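Local coordinates for EscD/YscD/HrpQ family type III secretion system inner membrane ring protein (Pseudomonas aeruginosa, PDB 6UID) that forms part of the inner membrane ring of the type III secretion basal body, its cytosolic domain probably providing a docking face for the sorting platform, at residues A17-G22 with A35-L40. Residues are numbered along the deposited sequence; the frame is centred on the assembly and turned at random.
Sequences AEVSLG and ADLVLL
Val19 and Leu21 meet Leu37 with no flat side-chain group between them: the contact is made by the branched aliphatic ends of the three residues, Leu37 offering one methyl to each partner. Its CD2 lies 3.9 Å from CG1 of Val19, the two side chains running past one another in opposite senses. The other prong, CD1, comes to 4.1 Å from CD2 of Leu21, whose side chain runs aslant to that of Leu37. The valine methyl used is the one set opposite its own backbone N (chi1 -175°). The fork at CG lets Leu37 meet two residues; chi2 of 178° sends CD1 on as the extended tip, to Leu21, and turns CD2 off as the side branch, to Val19. The contact is wholly apolar and modest, burying 102 Å² in all, with Val19 and Leu37 8.6 Å apart at their CA atoms.

It illustrates how a β-sandwich of the SMAD-FHA clan is closed along an edge. Strand 18-21 ends one sheet, bonded through its backbone to strand 5-9; strand 37-38 ends the other, beside strand 24-29. Leu37 also touches Val26 and Leu28 of its own sheet and Phe9 of the facing one.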
ATOM      1  N   ALA A  17       8.988  -0.991  -9.038  1.00 15.20           N
ATOM      2  CA  ALA A  17       7.954  -0.999 -10.061  1.00 15.57           C
ATOM      3  C   ALA A  17       7.005   0.174  -9.891  1.00 14.41           C
ATOM      4  O   ALA A  17       6.679   0.594  -8.774  1.00 14.64           O
ATOM      5  CB  ALA A  17       7.140  -2.280  -9.977  1.00 16.73           C
ATOM      6  N   GLU A  18       6.548   0.703 -11.018  1.00 14.34           N
ATOM      7  CA  GLU A  18       5.614   1.816 -11.061  1.00 14.15           C
ATOM      8  C   GLU A  18       4.527   1.521 -12.080  1.00 13.36           C
ATOM      9  O   GLU A  18       4.811   0.991 -13.156  1.00 14.19           O
ATOM     10  CB  GLU A  18       6.308   3.134 -11.423  1.00 15.08           C
ATOM     11  CG  GLU A  18       7.324   3.565 -10.377  1.00 18.15           C
ATOM     12  CD  GLU A  18       8.034   4.875 -10.719  1.00 36.62           C
ATOM     13  OE1 GLU A  18       7.558   5.613 -11.605  1.00 28.49           O
ATOM     14  OE2 GLU A  18       9.078   5.164 -10.094  1.00 34.81           O
ATOM     15  N   VAL A  19       3.287   1.835 -11.738  1.00 12.43           N
ATOM     16  CA  VAL A  19       2.141   1.494 -12.575  1.00 12.08           C
ATOM     17  C   VAL A  19       1.153   2.652 -12.529  1.00 13.37           C
ATOM     18  O   VAL A  19       0.871   3.196 -11.458  1.00 14.21           O
ATOM     19  CB  VAL A  19       1.457   0.200 -12.098  1.00 14.30           C
ATOM     20  CG1 VAL A  19       0.325  -0.206 -13.073  1.00 17.39           C
ATOM     21  CG2 VAL A  19       2.440  -0.936 -11.972  1.00 20.13           C
ATOM     22  N   SER A  20       0.605   3.022 -13.665  1.00 11.93           N
ATOM     23  CA  SER A  20      -0.470   3.997 -13.762  1.00 12.51           C
ATOM     24  C   SER A  20      -1.820   3.310 -13.614  1.00 12.75           C
ATOM     25  O   SER A  20      -2.015   2.197 -14.115  1.00 12.84           O
ATOM     26  CB  SER A  20      -0.435   4.709 -15.112  1.00 13.68           C
ATOM     27  OG  SER A  20       0.787   5.419 -15.291  1.00 20.80           O
ATOM     28  N   LEU A  21      -2.754   3.965 -12.932  1.00 13.43           N
ATOM     29  CA  LEU A  21      -4.030   3.383 -12.557  1.00 13.97           C
ATOM     30  C   LEU A  21      -5.162   4.237 -13.109  1.00 15.05           C
ATOM     31  O   LEU A  21      -5.199   5.457 -12.880  1.00 16.02           O
ATOM     32  CB  LEU A  21      -4.178   3.331 -11.035  1.00 15.55           C
ATOM     33  CG  LEU A  21      -3.089   2.578 -10.282  1.00 15.37           C
ATOM     34  CD1 LEU A  21      -3.378   2.693  -8.784  1.00 19.90           C
ATOM     35  CD2 LEU A  21      -2.923   1.138 -10.717  1.00 17.45           C
ATOM     36  N   GLY A  22      -6.097   3.595 -13.794  1.00 13.70           N
ATOM     37  CA  GLY A  22      -7.342   4.216 -14.177  1.00 14.86           C
ATOM     38  C   GLY A  22      -8.352   4.172 -13.044  1.00 15.04           C
ATOM     39  O   GLY A  22      -8.040   3.844 -11.898  1.00 16.34           O
ATOM     40  N   ALA A  35      -5.896 -10.742  -8.934  1.00 15.45           N
ATOM     41  CA  ALA A  35      -5.154  -9.516  -8.684  1.00 16.22           C
ATOM     42  C   ALA A  35      -4.903  -8.736  -9.965  1.00 16.64           C
ATOM     43  O   ALA A  35      -4.424  -9.293 -10.967  1.00 19.62           O
ATOM     44  CB  ALA A  35      -3.818  -9.833  -8.011  1.00 18.94           C
ATOM     45  N   ASP A  36      -5.228  -7.448  -9.918  1.00 15.23           N
ATOM     46  CA  ASP A  36      -4.903  -6.519 -10.993  1.00 15.54           C
ATOM     47  C   ASP A  36      -3.423  -6.178 -11.012  1.00 16.69           C
ATOM     48  O   ASP A  36      -2.831  -6.000 -12.088  1.00 21.02           O
ATOM     49  CB  ASP A  36      -5.743  -5.261 -10.816  1.00 16.37           C
ATOM     50  CG  ASP A  36      -7.227  -5.577 -10.806  1.00 19.67           C
ATOM     51  OD1 ASP A  36      -7.706  -6.098 -11.825  1.00 17.90           O
ATOM     52  OD2 ASP A  36      -7.913  -5.416  -9.780  1.00 17.28           O
ATOM     53  N   LEU A  37      -2.811  -6.056  -9.833  1.00 15.64           N
ATOM     54  CA  LEU A  37      -1.384  -5.825  -9.667  1.00 15.04           C
ATOM     55  C   LEU A  37      -0.851  -7.047  -8.923  1.00 16.51           C
ATOM     56  O   LEU A  37      -1.229  -7.288  -7.775  1.00 15.53           O
ATOM     57  CB  LEU A  37      -1.144  -4.546  -8.869  1.00 16.14           C
ATOM     58  CG  LEU A  37      -1.763  -3.268  -9.444  1.00 16.76           C
ATOM     59  CD1 LEU A  37      -1.512  -2.039  -8.544  1.00 18.87           C
ATOM     60  CD2 LEU A  37      -1.247  -3.027 -10.848  1.00 20.19           C
ATOM     61  N   VAL A  38      -0.004  -7.837  -9.586  1.00 15.50           N
ATOM     62  CA  VAL A  38       0.534  -9.067  -9.003  1.00 13.80           C
ATOM     63  C   VAL A  38       1.780  -8.750  -8.181  1.00 15.03           C
ATOM     64  O   VAL A  38       2.754  -8.183  -8.693  1.00 16.05           O
ATOM     65  CB  VAL A  38       0.827 -10.114 -10.094  1.00 14.42           C
ATOM     66  CG1 VAL A  38       1.454 -11.338  -9.484  1.00 16.49           C
ATOM     67  CG2 VAL A  38      -0.454 -10.481 -10.808  1.00 18.18           C
ATOM     68  N   LEU A  39       1.745  -9.125  -6.907  1.00 15.70           N
ATOM     69  CA  LEU A  39       2.796  -8.845  -5.949  1.00 15.65           C
ATOM     70  C   LEU A  39       3.465 -10.151  -5.587  1.00 18.23           C
ATOM     71  O   LEU A  39       2.776 -11.119  -5.243  1.00 20.45           O
ATOM     72  CB  LEU A  39       2.213  -8.263  -4.661  1.00 16.64           C
ATOM     73  CG  LEU A  39       1.489  -6.936  -4.780  1.00 19.41           C
ATOM     74  CD1 LEU A  39       0.868  -6.575  -3.422  1.00 21.34           C
ATOM     75  CD2 LEU A  39       2.434  -5.856  -5.248  1.00 21.47           C
ATOM     76  N   LEU A  40       4.795 -10.174  -5.665  1.00 16.17           N
ATOM     77  CA  LEU A  40       5.605 -11.361  -5.415  1.00 16.45           C
ATOM     78  C   LEU A  40       6.479 -11.066  -4.204  1.00 16.18           C
ATOM     79  O   LEU A  40       7.457 -10.317  -4.300  1.00 18.05           O
ATOM     80  CB  LEU A  40       6.441 -11.702  -6.644  1.00 18.89           C
ATOM     81  CG  LEU A  40       5.629 -11.974  -7.915  1.00 21.30           C
ATOM     82  CD1 LEU A  40       6.553 -12.354  -9.047  1.00 27.21           C
ATOM     83  CD2 LEU A  40       4.574 -13.028  -7.666  1.00 29.55           C
TER